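Local coordinates for predicted protein (Phaeodactylum tricornutum CCAP 1055/1, PDB 5Z5M), which probably makes (S)-allantoin from 5-hydroxyisourate in two steps, hydrolysing it to OHCU and decarboxylating that product stereoselectively, with both activities fused in one chain, at residues F125-A130 against A141-R146; E197-H202 against W245-G250. All blocks are in the same frame, centred on the assembly; numbering follows the deposited sequence.

Contact 1. Residues F125-A130 against A141-R146; sequences FPFILA and AALGGR
Residues 125-130 run as an irregular extended loop, while 141-146 form the last turns of helix 136-146; the backbones stay well apart, Phe127 CA and Leu143 CA being 7.6 Å from each other, so side chains must bridge the gap, Phe127 above all. With CG anti to the backbone N (chi1 177°), its ring reaches the helix, where Leu143 CG sits 3.7 Å from the ring centroid, almost on the ring normal, a CH-pi contact, while Ala142 CB meets the rim near CZ. Arg146, bent at chi3, lays its guanidinium at 34° to this ring, Phe127 CE1 lying over the guanidinium face 3.5 Å from Arg146 CZ. The same group grips one carbonyl end-on: Arg146 NH1 and NH2 donate to Ile128 O over 3.0 and 2.9 Å, in the planes of both groups, both bonds bent, as expected when two N-H groups share one oxygen. Leu129 CD1 lies at the guanidinium edge. The charge itself is met by Glu154, which forms a salt bridge with Arg146 NE and would further fix the group's rotation. The arrangement belongs to the core of the all-helical OHCU decarboxylase domain, where an arginine near the end of a helix ties down the loop preceding it.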
loop_
_atom_site.group_PDB
_atom_site.type_symbol
_atom_site.label_atom_id
_atom_site.label_comp_id
_atom_site.label_asym_id
_atom_site.label_seq_id
_atom_site.Cartn_x
_atom_site.Cartn_y
_atom_site.Cartn_z
ATOM N N PHE A 125 -1.951 -30.794 25.191
ATOM C CA PHE A 125 -0.991 -31.254 24.188
ATOM C C PHE A 125 0.253 -30.366 24.258
ATOM O O PHE A 125 0.187 -29.256 24.784
ATOM C CB PHE A 125 -1.610 -31.242 22.780
ATOM C CG PHE A 125 -2.322 -29.965 22.435
ATOM C CD1 PHE A 125 -3.684 -29.838 22.646
ATOM C CD2 PHE A 125 -1.627 -28.891 21.899
ATOM C CE1 PHE A 125 -4.344 -28.667 22.334
ATOM C CE2 PHE A 125 -2.278 -27.717 21.585
ATOM C CZ PHE A 125 -3.640 -27.602 21.803
ATOM N N PRO A 126 1.397 -30.858 23.756
ATOM C CA PRO A 126 2.638 -30.084 23.887
ATOM C C PRO A 126 2.707 -28.855 22.981
ATOM O O PRO A 126 1.993 -28.761 21.981
ATOM C CB PRO A 126 3.728 -31.097 23.506
ATOM C CG PRO A 126 3.036 -32.123 22.687
ATOM C CD PRO A 126 1.645 -32.214 23.229
ATOM N N PHE A 127 3.563 -27.910 23.352
ATOM C CA PHE A 127 3.805 -26.736 22.530
ATOM C C PHE A 127 4.550 -27.149 21.275
ATOM O O PHE A 127 5.641 -27.716 21.347
ATOM C CB PHE A 127 4.599 -25.685 23.307
ATOM C CG PHE A 127 4.959 -24.471 22.501
ATOM C CD1 PHE A 127 4.026 -23.471 22.275
ATOM C CD2 PHE A 127 6.232 -24.320 21.986
ATOM C CE1 PHE A 127 4.358 -22.344 21.538
ATOM C CE2 PHE A 127 6.572 -23.195 21.249
ATOM C CZ PHE A 127 5.630 -22.207 21.030
ATOM N N ILE A 128 3.954 -26.862 20.125
ATOM C CA ILE A 128 4.541 -27.223 18.848
ATOM C C ILE A 128 4.818 -25.968 18.027
ATOM O O ILE A 128 3.966 -25.086 17.918
ATOM C CB ILE A 128 3.618 -28.183 18.066
ATOM C CG1 ILE A 128 3.333 -29.428 18.907
ATOM C CG2 ILE A 128 4.236 -28.565 16.722
ATOM C CD1 ILE A 128 2.278 -30.338 18.312
ATOM N N LEU A 129 6.022 -25.884 17.471
ATOM C CA LEU A 129 6.425 -24.734 16.672
ATOM C C LEU A 129 7.254 -25.164 15.465
ATOM O O LEU A 129 8.320 -25.765 15.615
ATOM C CB LEU A 129 7.217 -23.737 17.524
ATOM C CG LEU A 129 7.617 -22.450 16.804
ATOM C CD1 LEU A 129 6.385 -21.666 16.362
ATOM C CD2 LEU A 129 8.507 -21.586 17.681
ATOM N N ALA A 130 6.754 -24.862 14.271
ATOM C CA ALA A 130 7.457 -25.197 13.039
ATOM C C ALA A 130 8.144 -23.972 12.449
ATOM O O ALA A 130 7.531 -23.208 11.703
ATOM C CB ALA A 130 6.496 -25.789 12.028
ATOM N N ALA A 141 9.098 -15.800 22.193
ATOM C CA ALA A 141 8.003 -14.925 21.785
ATOM C C ALA A 141 6.742 -15.728 21.474
ATOM O O ALA A 141 5.635 -15.326 21.835
ATOM C CB ALA A 141 8.405 -14.090 20.582
ATOM N N ALA A 142 6.921 -16.865 20.808
ATOM C CA ALA A 142 5.801 -17.723 20.439
ATOM C C ALA A 142 5.147 -18.321 21.683
ATOM O O ALA A 142 3.930 -18.259 21.845
ATOM C CB ALA A 142 6.262 -18.827 19.494
ATOM N N LEU A 143 5.966 -18.903 22.553
ATOM C CA LEU A 143 5.482 -19.465 23.807
ATOM C C LEU A 143 4.820 -18.403 24.671
ATOM O O LEU A 143 3.753 -18.629 25.237
ATOM C CB LEU A 143 6.630 -20.116 24.582
ATOM C CG LEU A 143 6.561 -21.632 24.781
ATOM C CD1 LEU A 143 7.778 -22.125 25.550
ATOM C CD2 LEU A 143 5.274 -22.023 25.493
ATOM N N GLY A 144 5.458 -17.241 24.765
ATOM C CA GLY A 144 4.948 -16.162 25.591
ATOM C C GLY A 144 3.577 -15.692 25.151
ATOM O O GLY A 144 2.730 -15.349 25.977
ATOM N N GLY A 145 3.354 -15.686 23.841
ATOM C CA GLY A 145 2.088 -15.235 23.297
ATOM C C GLY A 145 1.016 -16.309 23.343
ATOM O O GLY A 145 -0.091 -16.075 23.820
ATOM N N ARG A 146 1.350 -17.499 22.856
ATOM C CA ARG A 146 0.360 -18.557 22.694
ATOM C C ARG A 146 -0.086 -19.175 24.021
ATOM O O ARG A 146 -1.115 -19.844 24.090
ATOM C CB ARG A 146 0.908 -19.630 21.745
ATOM C CG ARG A 146 0.903 -19.173 20.280
ATOM C CD ARG A 146 1.727 -20.070 19.365
ATOM N NE ARG A 146 1.371 -21.480 19.486
ATOM C CZ ARG A 146 2.064 -22.472 18.937
ATOM N NH1 ARG A 146 3.143 -22.207 18.207
ATOM N NH2 ARG A 146 1.676 -23.729 19.109
#

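Contact 2. Residues E197-H202 against W245-G250; sequences EKMRIH and WTFFCG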
loop_
_atom_site.group_PDB
_atom_site.type_symbol
_atom_site.label_atom_id
_atom_site.label_comp_id
_atom_site.label_asym_id
_atom_site.label_seq_id
_atom_site.Cartn_x
_atom_site.Cartn_y
_atom_site.Cartn_z
ATOM N N GLU A 197 10.901 1.281 -16.282
ATOM C CA GLU A 197 11.793 0.650 -17.248
ATOM C C GLU A 197 13.265 0.948 -16.960
ATOM O O GLU A 197 13.604 2.018 -16.444
ATOM C CB GLU A 197 11.442 1.097 -18.671
ATOM C CG GLU A 197 11.605 2.583 -18.919
ATOM C CD GLU A 197 11.278 2.978 -20.345
ATOM O OE1 GLU A 197 11.940 2.459 -21.270
ATOM O OE2 GLU A 197 10.367 3.811 -20.542
ATOM N N LYS A 198 14.118 -0.020 -17.297
ATOM C CA LYS A 198 15.571 0.092 -17.188
ATOM C C LYS A 198 16.083 0.217 -15.745
ATOM O O LYS A 198 17.141 0.798 -15.513
ATOM C CB LYS A 198 16.071 1.281 -18.024
ATOM C CG LYS A 198 15.617 1.253 -19.485
ATOM C CD LYS A 198 16.283 2.373 -20.297
ATOM C CE LYS A 198 15.278 3.417 -20.767
ATOM N NZ LYS A 198 14.549 2.994 -22.000
ATOM N N MET A 199 15.350 -0.339 -14.780
ATOM C CA MET A 199 15.820 -0.346 -13.392
ATOM C C MET A 199 16.693 -1.574 -13.148
ATOM O O MET A 199 16.288 -2.688 -13.476
ATOM C CB MET A 199 14.640 -0.334 -12.404
ATOM C CG MET A 199 15.067 -0.248 -10.934
ATOM S SD MET A 199 13.719 -0.348 -9.731
ATOM C CE MET A 199 12.837 1.181 -10.044
ATOM N N ARG A 200 17.888 -1.376 -12.591
ATOM C CA ARG A 200 18.751 -2.499 -12.219
ATOM C C ARG A 200 18.208 -3.179 -10.978
ATOM O O ARG A 200 17.766 -2.517 -10.040
ATOM C CB ARG A 200 20.196 -2.056 -11.958
ATOM C CG ARG A 200 20.941 -1.531 -13.163
ATOM C CD ARG A 200 22.419 -1.315 -12.841
ATOM N NE ARG A 200 22.626 -0.528 -11.625
ATOM C CZ ARG A 200 23.470 -0.861 -10.651
ATOM N NH1 ARG A 200 24.197 -1.966 -10.745
ATOM N NH2 ARG A 200 23.593 -0.084 -9.583
ATOM N N ILE A 201 18.258 -4.504 -10.983
ATOM C CA ILE A 201 17.746 -5.313 -9.886
ATOM C C ILE A 201 18.682 -6.490 -9.653
ATOM O O ILE A 201 18.958 -7.247 -10.578
ATOM C CB ILE A 201 16.333 -5.855 -10.173
ATOM C CG1 ILE A 201 15.332 -4.721 -10.413
ATOM C CG2 ILE A 201 15.870 -6.735 -9.019
ATOM C CD1 ILE A 201 13.949 -5.209 -10.866
ATOM N N HIS A 202 19.183 -6.633 -8.428
ATOM C CA HIS A 202 19.981 -7.801 -8.076
ATOM C C HIS A 202 19.184 -8.743 -7.180
ATOM O O HIS A 202 18.215 -8.335 -6.536
ATOM C CB HIS A 202 21.282 -7.388 -7.384
ATOM C CG HIS A 202 22.199 -6.598 -8.265
ATOM N ND1 HIS A 202 23.393 -6.067 -7.814
ATOM C CD2 HIS A 202 22.103 -6.254 -9.568
ATOM C CE1 HIS A 202 23.984 -5.427 -8.805
ATOM N NE2 HIS A 202 23.225 -5.521 -9.881
ATOM N N TRP A 245 15.951 -9.234 -2.889
ATOM C CA TRP A 245 16.106 -8.344 -4.031
ATOM C C TRP A 245 16.898 -7.125 -3.592
ATOM O O TRP A 245 16.859 -6.735 -2.426
ATOM C CB TRP A 245 14.773 -7.832 -4.592
ATOM C CG TRP A 245 13.766 -8.804 -5.164
ATOM C CD1 TRP A 245 12.539 -9.095 -4.638
ATOM C CD2 TRP A 245 13.849 -9.525 -6.406
ATOM N NE1 TRP A 245 11.870 -9.975 -5.451
ATOM C CE2 TRP A 245 12.653 -10.261 -6.539
ATOM C CE3 TRP A 245 14.828 -9.645 -7.398
ATOM C CZ2 TRP A 245 12.406 -11.102 -7.624
ATOM C CZ3 TRP A 245 14.577 -10.483 -8.483
ATOM C CH2 TRP A 245 13.376 -11.198 -8.582
ATOM N N THR A 246 17.581 -6.506 -4.542
ATOM C CA THR A 246 18.100 -5.160 -4.364
ATOM C C THR A 246 17.592 -4.326 -5.529
ATOM O O THR A 246 17.963 -4.573 -6.673
ATOM C CB THR A 246 19.646 -5.122 -4.308
ATOM O OG1 THR A 246 20.112 -5.922 -3.215
ATOM C CG2 THR A 246 20.131 -3.693 -4.118
ATOM N N PHE A 247 16.701 -3.380 -5.248
ATOM C CA PHE A 247 16.171 -2.500 -6.281
ATOM C C PHE A 247 16.936 -1.184 -6.291
ATOM O O PHE A 247 16.980 -0.480 -5.280
ATOM C CB PHE A 247 14.682 -2.227 -6.063
ATOM C CG PHE A 247 13.820 -3.454 -6.139
ATOM C CD1 PHE A 247 13.337 -3.902 -7.358
ATOM C CD2 PHE A 247 13.478 -4.145 -4.991
ATOM C CE1 PHE A 247 12.529 -5.030 -7.434
ATOM C CE2 PHE A 247 12.673 -5.266 -5.054
ATOM C CZ PHE A 247 12.198 -5.715 -6.284
ATOM N N PHE A 248 17.537 -0.843 -7.424
ATOM C CA PHE A 248 18.298 0.403 -7.503
ATOM C C PHE A 248 17.401 1.532 -7.994
ATOM O O PHE A 248 17.511 1.982 -9.133
ATOM C CB PHE A 248 19.525 0.227 -8.405
ATOM C CG PHE A 248 20.555 -0.705 -7.831
ATOM C CD1 PHE A 248 20.503 -2.064 -8.092
ATOM C CD2 PHE A 248 21.551 -0.225 -6.995
ATOM C CE1 PHE A 248 21.442 -2.928 -7.552
ATOM C CE2 PHE A 248 22.488 -1.080 -6.448
ATOM C CZ PHE A 248 22.433 -2.433 -6.724
ATOM N N CYS A 249 16.513 1.991 -7.115
ATOM C CA CYS A 249 15.476 2.943 -7.493
ATOM C C CYS A 249 16.002 4.356 -7.676
ATOM O O CYS A 249 15.420 5.141 -8.422
ATOM C CB CYS A 249 14.358 2.952 -6.456
ATOM S SG CYS A 249 13.491 1.394 -6.367
ATOM N N GLY A 250 17.085 4.679 -6.976
ATOM C CA GLY A 250 17.702 5.988 -7.094
ATOM C C GLY A 250 18.114 6.304 -8.518
ATOM O O GLY A 250 17.863 7.404 -9.015
HETATM O O HOH W 1 18.415 1.329 -11.612
HETATM O O HOH W 2 20.052 -8.516 -3.567
#
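The Phe248 ring packs against two side chains of the neighbouring strand, Arg200 and His202, meeting one with its face and the other with its edge. The Arg200 guanidinium lies over the ring face, tilted against it, with Arg200 CZ 4.0 Å from the centroid of the Phe248 ring and 7° off the normal, which defines a cation-pi pair; a bend at chi3 helps bring it there. Its NH2 also forms a salt bridge with Glu251. Toward His202 the same ring presents its edge: Phe248 CE1 stands over the centre of the imidazole, centroids 4.9 Å apart and planes at 68°, a T-shaped stack. An alanine here would remove the ring, and with it the cation-pi and T-shaped contacts, and would probably leave the His202 ring and, despite its salt bridge, the Arg200 guanidinium less firmly placed.

Ile201 and Phe247 point the same way from a non-hydrogen-bonded pair, on the opposite face of the sheet from His202 and Thr246. Ile201 CD1 packs 3.7 Å from Phe247 CE1, and Ile201 CG2 touches Trp245 CE3. Met199 extends this apolar layer, its CE reaching Cys249 SG.

His202 and Thr246 exchange two backbone bonds, and Phe248 N donates to Arg200 O over 3.1 Å in a nearly straight bond. Beyond it, water 1 accepts from Arg200 N and donates to Phe248 O, where direct pairing gives way to an inverse gamma turn centred on Phe248. The axes of the short strand segments 200-202 and 245-248 come within 4.7 Å, at 163° between their directions. This is an antiparallel pairing of the two inner strands in a four-stranded sheet of the transthyretin-like HIU hydrolase domain, its apolar face packed on the second sheet of the beta sandwich.

Overall arrangement
The two contacts lie in different domains of the fused chain, on opposite sides of its centre, with centres about 39 Å and nearest atoms about 22 Å apart; they share no helix or strand. Contact 1 is largely buried and joins a loop to a helix by side chains, its polar link being an arginine bound to a main-chain carbonyl. Contact 2, partly buried, rests on strand-to-strand backbone bonds, with an apolar face inside and an aromatic-cationic cluster on the other. Each sets an arginine against a phenylalanine, yet only contact 2 makes a cation-pi pair. Both reach a second subunit: Ala141, Ala142 and Arg146 pack on its Glu251 and Ala254, Arg200 on its His137.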